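Local structure of benzoylformate Decarboxylase (Polynucleobacter necessarius, 4K9Q) at the interface of chains A and B. The protein catalyses the thiamine diphosphate- and magnesium-dependent decarboxylation of benzoylformate to benzaldehyde, with release of carbon dioxide. Numbering follows the deposited sequence. Chains: chain A/B, Benzoylformate Decarboxylase.

Contact 1: the interface of chains A and B. Residues chain A 29, 32-35; chain B 471-475.
A:Asp34 and B:Asn473 both turn through left-handed helical backbone conformations where they meet, and the amide N of A:Asp34 gives a nearly straight hydrogen bond to the carbonyl O of B:Pro472 at 3.0 Å. Aspartate and asparagine suit these turns, tolerating positive phi better than most residues. Their side chains add a second bond: the amide ND2 of B:Asn473 reaches the carboxylate OD1 of A:Asp34 at 3.0 Å. The oxygen is met nearly end-on to its C-O bond and lies close to the amide plane, although the two flat groups are twisted 45° apart. The other oxygen, OD2, takes a salt bridge from NZ of A:Lys33 at 3.0 Å, arriving from above the carboxylate plane. A:Lys33 runs beside the ring of B:Pro472, pointing the same way, with CE 3.9 Å from CD of the proline; a bend at its last torsion (chi4 -66°) turns the amino group NZ toward the aspartate. An alanine in place of A:Asp34 would probably leave the amide of B:Asn473 and the amino group of A:Lys33 without their mates and free to turn. On the apolar side, CB of A:Phe35 meets ring carbon CD of B:Pro475 at 3.8 Å, while B:Val474 CG1 rests on A:Leu32 CB. The patch joins the N-terminal cofactor-binding region of one subunit to the C-terminal one of the other, helping to hold together the dimer on which the active sites of this family depend.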
loop_
_atom_site.group_PDB
_atom_site.type_symbol
_atom_site.label_atom_id
_atom_site.label_comp_id
_atom_site.label_asym_id
_atom_site.label_seq_id
_atom_site.Cartn_x
_atom_site.Cartn_y
_atom_site.Cartn_z
ATOM N N GLU A 29 9.467 -17.418 -20.089
ATOM C CA GLU A 29 9.703 -18.237 -21.278
ATOM C C GLU A 29 8.418 -18.664 -21.995
ATOM O O GLU A 29 8.394 -18.752 -23.221
ATOM C CB GLU A 29 10.581 -19.439 -20.933
ATOM C CG GLU A 29 12.012 -19.023 -20.638
ATOM C CD GLU A 29 12.954 -20.189 -20.440
ATOM O OE1 GLU A 29 12.515 -21.270 -19.993
ATOM O OE2 GLU A 29 14.142 -20.018 -20.750
ATOM N N LEU A 32 7.452 -15.850 -24.137
ATOM C CA LEU A 32 8.385 -15.608 -25.232
ATOM C C LEU A 32 8.542 -16.785 -26.193
ATOM O O LEU A 32 9.185 -16.656 -27.224
ATOM C CB LEU A 32 9.758 -15.243 -24.667
ATOM C CG LEU A 32 9.812 -13.973 -23.808
ATOM C CD1 LEU A 32 11.183 -13.845 -23.191
ATOM C CD2 LEU A 32 9.473 -12.726 -24.622
ATOM N N LYS A 33 7.961 -17.929 -25.850
ATOM C CA LYS A 33 7.999 -19.098 -26.720
ATOM C C LYS A 33 7.546 -18.756 -28.140
ATOM O O LYS A 33 6.525 -18.093 -28.326
ATOM C CB LYS A 33 7.109 -20.194 -26.122
ATOM C CG LYS A 33 6.849 -21.379 -27.039
ATOM C CD LYS A 33 6.009 -22.419 -26.307
ATOM C CE LYS A 33 5.607 -23.561 -27.215
ATOM N NZ LYS A 33 4.680 -23.106 -28.283
ATOM N N ASP A 34 8.307 -19.217 -29.133
ATOM C CA ASP A 34 8.006 -18.956 -30.539
ATOM C C ASP A 34 7.748 -17.471 -30.797
ATOM O O ASP A 34 6.814 -17.105 -31.507
ATOM C CB ASP A 34 6.800 -19.782 -30.988
ATOM C CG ASP A 34 7.083 -21.275 -31.002
ATOM O OD1 ASP A 34 8.218 -21.660 -31.350
ATOM O OD2 ASP A 34 6.170 -22.058 -30.662
ATOM N N PHE A 35 8.578 -16.618 -30.211
ATOM C CA PHE A 35 8.424 -15.183 -30.374
ATOM C C PHE A 35 8.251 -14.861 -31.860
ATOM O O PHE A 35 9.042 -15.308 -32.691
ATOM C CB PHE A 35 9.631 -14.449 -29.794
ATOM C CG PHE A 35 9.385 -12.987 -29.568
ATOM C CD1 PHE A 35 9.821 -12.046 -30.486
ATOM C CD2 PHE A 35 8.692 -12.560 -28.448
ATOM C CE1 PHE A 35 9.584 -10.697 -30.279
ATOM C CE2 PHE A 35 8.446 -11.216 -28.239
ATOM C CZ PHE A 35 8.894 -10.286 -29.158
ATOM N N THR B 471 9.746 -24.697 -24.339
ATOM C CA THR B 471 9.518 -23.373 -24.900
ATOM C C THR B 471 10.641 -23.029 -25.881
ATOM O O THR B 471 11.595 -22.330 -25.532
ATOM C CB THR B 471 9.454 -22.300 -23.794
ATOM O OG1 THR B 471 10.651 -22.366 -23.005
ATOM C CG2 THR B 471 8.245 -22.528 -22.897
ATOM N N PRO B 472 10.535 -23.530 -27.118
ATOM C CA PRO B 472 11.552 -23.258 -28.131
ATOM C C PRO B 472 11.466 -21.827 -28.618
ATOM O O PRO B 472 10.436 -21.160 -28.440
ATOM C CB PRO B 472 11.172 -24.215 -29.269
ATOM C CG PRO B 472 9.702 -24.387 -29.122
ATOM C CD PRO B 472 9.444 -24.373 -27.639
ATOM N N ASN B 473 12.555 -21.365 -29.216
ATOM C CA ASN B 473 12.587 -20.083 -29.903
ATOM C C ASN B 473 12.356 -18.895 -28.983
ATOM O O ASN B 473 11.786 -17.889 -29.393
ATOM C CB ASN B 473 11.610 -20.076 -31.080
ATOM C CG ASN B 473 11.931 -21.160 -32.105
ATOM O OD1 ASN B 473 13.093 -21.365 -32.468
ATOM N ND2 ASN B 473 10.906 -21.876 -32.550
ATOM N N VAL B 474 12.819 -19.017 -27.745
ATOM C CA VAL B 474 12.861 -17.875 -26.837
ATOM C C VAL B 474 14.053 -16.978 -27.218
ATOM O O VAL B 474 15.171 -17.469 -27.370
ATOM C CB VAL B 474 13.003 -18.333 -25.374
ATOM C CG1 VAL B 474 13.246 -17.136 -24.446
ATOM C CG2 VAL B 474 11.769 -19.118 -24.940
ATOM N N PRO B 475 13.815 -15.667 -27.400
ATOM C CA PRO B 475 14.922 -14.769 -27.742
ATOM C C PRO B 475 15.755 -14.358 -26.535
ATOM O O PRO B 475 15.365 -14.603 -25.396
ATOM C CB PRO B 475 14.214 -13.546 -28.328
ATOM C CG PRO B 475 12.884 -13.538 -27.677
ATOM C CD PRO B 475 12.513 -14.970 -27.380
#

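Contact 2: the interface of chains A and B. Residues chain A 43, 45, 440, 444, 491; chain B 478-482.
The loop B:478-482, just ahead of helix 484-490, lies across helix 438-445 of chain A, and A:Tyr440 is the residue that meets it most fully. With CG anti to the backbone N (chi1 -175°), the ring projects from the helix and its hydroxyl OH gives a hydrogen bond to the carbonyl O of B:Pro480 at 2.6 Å, in the carbonyl plane and on a lone pair. A tyrosine suits the place because its ring is apolar while its tip is polar: CD1 touches methyl CD2 of B:Leu482 at 3.5 Å, the two side chains crossing at about a right angle. One face of the ring is capped near its rim by CG of A:Gln444, which limits how it can tilt. A phenylalanine here would probably keep the packing but leave the B:Pro480 carbonyl without its donor. B:Gly481 has a positive phi (69°), a turn that glycine adopts without strain. Methyls of A:Leu45 and B:Leu479, both CD2, close the apolar side at 3.8 Å. Water 1 ties NE2 of A:Gln444 and the carbonyl O of A:Tyr491 to the carbonyl O of B:Gly481. Water 2 lies 2.9 Å from OH of A:Tyr440 and 3.1 Å from the carbonyl O of B:Asp478.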
loop_
_atom_site.group_PDB
_atom_site.type_symbol
_atom_site.label_atom_id
_atom_site.label_comp_id
_atom_site.label_asym_id
_atom_site.label_seq_id
_atom_site.Cartn_x
_atom_site.Cartn_y
_atom_site.Cartn_z
ATOM N N LEU A 43 17.127 -7.393 -26.247
ATOM C CA LEU A 43 17.748 -7.829 -25.002
ATOM C C LEU A 43 18.563 -6.715 -24.385
ATOM O O LEU A 43 19.337 -6.043 -25.086
ATOM C CB LEU A 43 18.672 -9.034 -25.251
ATOM C CG LEU A 43 19.493 -9.497 -24.047
ATOM C CD1 LEU A 43 18.593 -10.107 -22.958
ATOM C CD2 LEU A 43 20.593 -10.477 -24.484
ATOM N N LEU A 45 21.050 -6.325 -20.625
ATOM C CA LEU A 45 21.707 -7.181 -19.642
ATOM C C LEU A 45 21.282 -6.943 -18.204
ATOM O O LEU A 45 21.596 -7.757 -17.340
ATOM C CB LEU A 45 23.229 -7.011 -19.716
ATOM C CG LEU A 45 23.911 -7.395 -21.033
ATOM C CD1 LEU A 45 25.371 -6.981 -20.953
ATOM C CD2 LEU A 45 23.769 -8.891 -21.299
ATOM N N TYR A 440 25.948 -2.579 -24.304
ATOM C CA TYR A 440 25.834 -3.859 -24.982
ATOM C C TYR A 440 24.669 -3.873 -25.963
ATOM O O TYR A 440 24.790 -4.365 -27.080
ATOM C CB TYR A 440 25.667 -4.979 -23.960
ATOM C CG TYR A 440 25.649 -6.365 -24.571
ATOM C CD1 TYR A 440 26.803 -6.914 -25.133
ATOM C CD2 TYR A 440 24.487 -7.126 -24.582
ATOM C CE1 TYR A 440 26.791 -8.186 -25.691
ATOM C CE2 TYR A 440 24.465 -8.398 -25.131
ATOM C CZ TYR A 440 25.616 -8.920 -25.686
ATOM O OH TYR A 440 25.561 -10.189 -26.226
ATOM N N GLN A 444 24.890 -4.524 -29.929
ATOM C CA GLN A 444 24.218 -5.680 -30.509
ATOM C C GLN A 444 23.136 -5.289 -31.511
ATOM O O GLN A 444 22.924 -5.992 -32.503
ATOM C CB GLN A 444 23.637 -6.581 -29.410
ATOM C CG GLN A 444 24.690 -7.297 -28.591
ATOM C CD GLN A 444 25.508 -8.255 -29.423
ATOM O OE1 GLN A 444 24.968 -9.007 -30.236
ATOM N NE2 GLN A 444 26.816 -8.224 -29.241
ATOM N N TYR A 491 31.910 -4.180 -23.839
ATOM C CA TYR A 491 30.604 -4.425 -24.449
ATOM C C TYR A 491 30.632 -4.341 -25.968
ATOM O O TYR A 491 29.585 -4.399 -26.619
ATOM C CB TYR A 491 29.559 -3.476 -23.866
ATOM C CG TYR A 491 29.304 -3.761 -22.415
ATOM C CD1 TYR A 491 28.757 -4.977 -22.025
ATOM C CD2 TYR A 491 29.642 -2.844 -21.438
ATOM C CE1 TYR A 491 28.534 -5.268 -20.702
ATOM C CE2 TYR A 491 29.415 -3.123 -20.097
ATOM C CZ TYR A 491 28.864 -4.338 -19.744
ATOM O OH TYR A 491 28.636 -4.629 -18.419
ATOM N N ASP B 478 21.337 -15.902 -25.842
ATOM C CA ASP B 478 22.762 -15.932 -26.200
ATOM C C ASP B 478 23.470 -14.629 -25.859
ATOM O O ASP B 478 22.890 -13.549 -25.976
ATOM C CB ASP B 478 22.937 -16.262 -27.679
ATOM C CG ASP B 478 22.540 -17.688 -27.993
ATOM O OD1 ASP B 478 23.057 -18.604 -27.317
ATOM O OD2 ASP B 478 21.703 -17.889 -28.893
ATOM N N LEU B 479 24.730 -14.742 -25.439
ATOM C CA LEU B 479 25.516 -13.592 -25.006
ATOM C C LEU B 479 26.858 -13.473 -25.739
ATOM O O LEU B 479 27.917 -13.502 -25.114
ATOM C CB LEU B 479 25.794 -13.686 -23.509
ATOM C CG LEU B 479 24.585 -13.719 -22.587
ATOM C CD1 LEU B 479 25.018 -13.970 -21.135
ATOM C CD2 LEU B 479 23.768 -12.429 -22.724
ATOM N N PRO B 480 26.819 -13.309 -27.069
ATOM C CA PRO B 480 28.074 -13.094 -27.791
ATOM C C PRO B 480 28.672 -11.718 -27.523
ATOM O O PRO B 480 27.986 -10.791 -27.066
ATOM C CB PRO B 480 27.635 -13.176 -29.256
ATOM C CG PRO B 480 26.234 -12.661 -29.224
ATOM C CD PRO B 480 25.658 -13.267 -27.971
ATOM N N GLY B 481 29.960 -11.592 -27.806
ATOM C CA GLY B 481 30.606 -10.296 -27.790
ATOM C C GLY B 481 30.799 -9.602 -26.453
ATOM O O GLY B 481 30.816 -8.380 -26.411
ATOM N N LEU B 482 30.937 -10.349 -25.362
ATOM C CA LEU B 482 31.324 -9.732 -24.089
ATOM C C LEU B 482 32.797 -9.979 -23.836
ATOM O O LEU B 482 33.262 -11.121 -23.927
ATOM C CB LEU B 482 30.527 -10.298 -22.920
ATOM C CG LEU B 482 29.029 -10.043 -22.945
ATOM C CD1 LEU B 482 28.347 -10.888 -21.884
ATOM C CD2 LEU B 482 28.753 -8.558 -22.746
HETATM O O HOH W 1 29.134 -6.797 -28.028
HETATM O O HOH W 2 22.957 -10.826 -27.366
#

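Contact 3: the interface of chains A and B. Residues chain A 462, 465-466, 471-472, 474, 477; chain B 29-30, 33.
B:Glu29 lies closely packed against chain A, which hides 92 Å² of its surface; its chain is extended beyond CG (chi2 -174°) and its carboxylate is set against helix 460-468. There OE1 lies 3.3 Å from CB of A:Phe465, and OE2 is 2.7 Å from the carbonyl O of A:Leu462. That last pair is ambiguous: a hydrogen bond would need a proton on the carboxyl group, which is not seen, and without one two acceptors would face each other. OE1 is also 3.4 Å from N of A:Ala466, and the carboxylate tip lies alongside the helix backbone. Nearer the root, A:Thr471 crosses the glutamate at about a right angle, with OG1 3.6 Å from CB of B:Glu29. The branched threonine suits this corner because its methyl is left to face another surface: CG2 meets CG2 of B:Thr30 at 3.9 Å. A:Val474 CG2 fills in beside the carbonyl O of B:Glu29. Toward B:Lys33 the fit is looser and mostly of carbon contacts, with aliphatic CD passing A:Thr471 CA at 3.9 Å and the carbonyl O of A:Pro472 lying by CA of B:Lys33. The site thus sets the short helix 29-32 of chain B against helix 460-468 and the loop after it, in the C-terminal cofactor-binding region of chain A.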
loop_
_atom_site.group_PDB
_atom_site.type_symbol
_atom_site.label_atom_id
_atom_site.label_comp_id
_atom_site.label_asym_id
_atom_site.label_seq_id
_atom_site.Cartn_x
_atom_site.Cartn_y
_atom_site.Cartn_z
ATOM N N LEU A 462 28.208 16.959 -6.954
ATOM C CA LEU A 462 28.070 16.793 -5.500
ATOM C C LEU A 462 29.067 17.661 -4.725
ATOM O O LEU A 462 28.793 18.070 -3.594
ATOM C CB LEU A 462 28.198 15.331 -5.079
ATOM C CG LEU A 462 27.151 14.369 -5.648
ATOM C CD1 LEU A 462 27.306 12.978 -5.056
ATOM C CD2 LEU A 462 25.736 14.905 -5.439
ATOM N N PHE A 465 27.506 21.047 -4.767
ATOM C CA PHE A 465 26.503 21.087 -3.707
ATOM C C PHE A 465 27.116 21.195 -2.317
ATOM O O PHE A 465 26.577 21.884 -1.453
ATOM C CB PHE A 465 25.628 19.840 -3.761
ATOM C CG PHE A 465 24.314 20.062 -4.411
ATOM C CD1 PHE A 465 23.262 20.594 -3.689
ATOM C CD2 PHE A 465 24.121 19.744 -5.743
ATOM C CE1 PHE A 465 22.021 20.800 -4.283
ATOM C CE2 PHE A 465 22.886 19.952 -6.348
ATOM C CZ PHE A 465 21.837 20.480 -5.613
ATOM N N ALA A 466 28.220 20.493 -2.089
ATOM C CA ALA A 466 28.865 20.517 -0.783
ATOM C C ALA A 466 29.324 21.938 -0.458
ATOM O O ALA A 466 29.348 22.339 0.706
ATOM C CB ALA A 466 30.047 19.557 -0.747
ATOM N N THR A 471 28.739 21.444 3.392
ATOM C CA THR A 471 28.914 20.125 3.982
ATOM C C THR A 471 30.289 19.570 3.604
ATOM O O THR A 471 30.417 18.779 2.666
ATOM C CB THR A 471 27.817 19.150 3.508
ATOM O OG1 THR A 471 27.806 19.116 2.074
ATOM C CG2 THR A 471 26.452 19.596 4.012
ATOM N N PRO A 472 31.331 19.992 4.332
ATOM C CA PRO A 472 32.685 19.520 4.054
ATOM C C PRO A 472 32.860 18.081 4.493
ATOM O O PRO A 472 32.075 17.567 5.303
ATOM C CB PRO A 472 33.556 20.435 4.924
ATOM C CG PRO A 472 32.670 20.806 6.060
ATOM C CD PRO A 472 31.292 20.930 5.468
ATOM N N VAL A 474 32.489 15.188 3.085
ATOM C CA VAL A 474 31.606 14.117 2.635
ATOM C C VAL A 474 32.445 13.048 1.910
ATOM O O VAL A 474 33.233 13.378 1.025
ATOM C CB VAL A 474 30.519 14.655 1.686
ATOM C CG1 VAL A 474 29.718 13.505 1.061
ATOM C CG2 VAL A 474 29.599 15.622 2.424
ATOM N N LEU A 477 33.131 10.991 -2.927
ATOM C CA LEU A 477 32.907 11.935 -4.015
ATOM C C LEU A 477 33.948 11.829 -5.126
ATOM O O LEU A 477 33.748 12.362 -6.225
ATOM C CB LEU A 477 32.810 13.368 -3.484
ATOM C CG LEU A 477 31.707 13.644 -2.449
ATOM C CD1 LEU A 477 31.622 15.133 -2.142
ATOM C CD2 LEU A 477 30.363 13.110 -2.935
ATOM N N GLU B 29 24.097 14.581 1.821
ATOM C CA GLU B 29 25.322 15.277 2.215
ATOM C C GLU B 29 25.290 15.815 3.649
ATOM O O GLU B 29 26.312 15.819 4.331
ATOM C CB GLU B 29 25.660 16.376 1.209
ATOM C CG GLU B 29 26.124 15.800 -0.118
ATOM C CD GLU B 29 26.613 16.844 -1.096
ATOM O OE1 GLU B 29 26.145 18.003 -1.049
ATOM O OE2 GLU B 29 27.485 16.499 -1.906
ATOM N N THR B 30 24.121 16.253 4.113
ATOM C CA THR B 30 24.007 16.738 5.485
ATOM C C THR B 30 24.169 15.609 6.512
ATOM O O THR B 30 24.609 15.836 7.638
ATOM C CB THR B 30 22.679 17.482 5.703
ATOM O OG1 THR B 30 21.603 16.695 5.182
ATOM C CG2 THR B 30 22.707 18.813 4.962
ATOM N N LYS B 33 28.170 14.876 6.186
ATOM C CA LYS B 33 29.068 15.965 6.545
ATOM C C LYS B 33 29.968 15.586 7.722
ATOM O O LYS B 33 29.491 15.048 8.723
ATOM C CB LYS B 33 28.235 17.206 6.886
ATOM C CG LYS B 33 29.015 18.347 7.519
ATOM C CD LYS B 33 28.090 19.537 7.748
ATOM C CE LYS B 33 28.782 20.654 8.498
ATOM N NZ LYS B 33 29.119 20.249 9.887
#

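Contact 4: the interface of chains A and B. Residues chain A 76-77, 79-80, 118; chain B 76-77, 79-80, 118.
A:Met79 and B:Met79 meet across the two-fold axis, each at the start of helix 79-88, and bury more surface than the other residues of the patch. Their side chains approach obliquely, with CG of one 4.0 Å from CG of the other, and bends at chi2 (-58°) and chi3 fold each flexible thioether chain back on itself. A methionine suits this place because an unbranched chain can adapt to its own symmetry mate. CB of A:Met79 also packs on B:Gly76, 3.7 Å from its CA. Glycines let the backbones come close: CA of A:Gly80 is 3.7 Å from CA of B:Gly76, a spacing that a side chain would probably not allow. The price is that the carbonyl oxygens of A:Gly76 and B:Gly76, both acceptors, face each other at 3.1 Å, an unfavourable pairing. A:Met118 and B:Met118 flank the axis with extended chains, and water 3 bridges their carbonyl O atoms, 2.6 Å from each. Further along the axis, past the glycines, water 4 joins the side-chain OD1 of B:Asn77, at 2.7 Å, to the carbonyl O of A:Asn77, and water 5 makes the reciprocal link. The patch lies at the centre of the dimer and probably helps hold the N-terminal cofactor-binding regions of the two subunits together.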
loop_
_atom_site.group_PDB
_atom_site.type_symbol
_atom_site.label_atom_id
_atom_site.label_comp_id
_atom_site.label_asym_id
_atom_site.label_seq_id
_atom_site.Cartn_x
_atom_site.Cartn_y
_atom_site.Cartn_z
ATOM N N GLY A 76 12.468 -5.340 -9.290
ATOM C CA GLY A 76 13.272 -4.623 -8.311
ATOM C C GLY A 76 14.435 -3.867 -8.938
ATOM O O GLY A 76 14.623 -2.679 -8.674
ATOM N N ASN A 77 15.220 -4.548 -9.768
ATOM C CA ASN A 77 16.349 -3.895 -10.435
ATOM C C ASN A 77 15.908 -2.711 -11.290
ATOM O O ASN A 77 16.701 -1.793 -11.563
ATOM C CB ASN A 77 17.119 -4.893 -11.304
ATOM C CG ASN A 77 18.035 -5.793 -10.493
ATOM O OD1 ASN A 77 18.232 -5.576 -9.295
ATOM N ND2 ASN A 77 18.606 -6.802 -11.143
ATOM N N MET A 79 13.334 -0.524 -10.632
ATOM C CA MET A 79 12.457 0.463 -9.987
ATOM C C MET A 79 12.899 1.930 -10.116
ATOM O O MET A 79 12.052 2.842 -10.134
ATOM C CB MET A 79 12.172 0.108 -8.517
ATOM C CG MET A 79 11.139 -0.984 -8.336
ATOM S SD MET A 79 9.540 -0.597 -9.080
ATOM C CE MET A 79 9.175 1.021 -8.402
ATOM N N GLY A 80 14.208 2.169 -10.178
ATOM C CA GLY A 80 14.710 3.527 -10.344
ATOM C C GLY A 80 14.331 4.079 -11.714
ATOM O O GLY A 80 13.834 5.199 -11.848
ATOM N N MET A 118 4.526 -3.889 -5.254
ATOM C CA MET A 118 5.942 -3.586 -5.447
ATOM C C MET A 118 6.237 -2.292 -6.234
ATOM O O MET A 118 7.031 -1.477 -5.781
ATOM C CB MET A 118 6.685 -4.779 -6.054
ATOM C CG MET A 118 8.197 -4.586 -5.997
ATOM S SD MET A 118 9.125 -6.033 -6.470
ATOM C CE MET A 118 10.800 -5.436 -6.150
ATOM N N GLY B 76 15.115 3.009 -5.723
ATOM C CA GLY B 76 14.635 2.265 -6.878
ATOM C C GLY B 76 15.681 1.321 -7.453
ATOM O O GLY B 76 15.408 0.141 -7.670
ATOM N N ASN B 77 16.883 1.835 -7.705
ATOM C CA ASN B 77 17.958 0.996 -8.237
ATOM C C ASN B 77 18.283 -0.179 -7.319
ATOM O O ASN B 77 18.816 -1.209 -7.768
ATOM C CB ASN B 77 19.225 1.822 -8.477
ATOM C CG ASN B 77 19.154 2.650 -9.748
ATOM O OD1 ASN B 77 18.231 2.494 -10.551
ATOM N ND2 ASN B 77 20.133 3.528 -9.941
ATOM N N MET B 79 16.074 -1.961 -5.374
ATOM C CA MET B 79 14.939 -2.779 -4.923
ATOM C C MET B 79 15.092 -4.296 -5.119
ATOM O O MET B 79 14.537 -5.089 -4.337
ATOM C CB MET B 79 13.605 -2.286 -5.513
ATOM C CG MET B 79 13.044 -1.060 -4.826
ATOM S SD MET B 79 12.759 -1.288 -3.057
ATOM C CE MET B 79 11.788 -2.793 -3.008
ATOM N N GLY B 80 15.813 -4.707 -6.162
ATOM C CA GLY B 80 16.044 -6.126 -6.394
ATOM C C GLY B 80 16.914 -6.719 -5.291
ATOM O O GLY B 80 16.615 -7.772 -4.725
ATOM N N MET B 118 7.312 2.889 -1.189
ATOM C CA MET B 118 8.190 2.392 -2.245
ATOM C C MET B 118 8.838 1.017 -1.971
ATOM O O MET B 118 8.777 0.141 -2.824
ATOM C CB MET B 118 9.249 3.433 -2.618
ATOM C CG MET B 118 9.984 3.050 -3.898
ATOM S SD MET B 118 11.063 4.326 -4.518
ATOM C CE MET B 118 11.613 3.542 -6.049
HETATM O O HOH W 3 6.380 -0.539 -3.472
HETATM O O HOH W 4 16.342 0.936 -11.776
HETATM O O HOH W 5 18.448 -3.876 -7.159
#

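Contact 4 lies on the two-fold axis, and contacts 1 and 3 sit on opposite sides of it, about 27 Å and 25 Å from contact 4 and about 49 Å from each other, between the centres of their C-alpha atoms. Contacts 1 and 3 draw on the same junction with the chains exchanged: residues 29 and 33 of one subunit face 471, 472 and 474 of the other. Contact 2, about 18 Å from contact 1, continues along the same chain B segment, from 471-475 to 478-482. They sample a long two-fold interface that is likely to hold this pair of chains together within the four-chain deposited assembly.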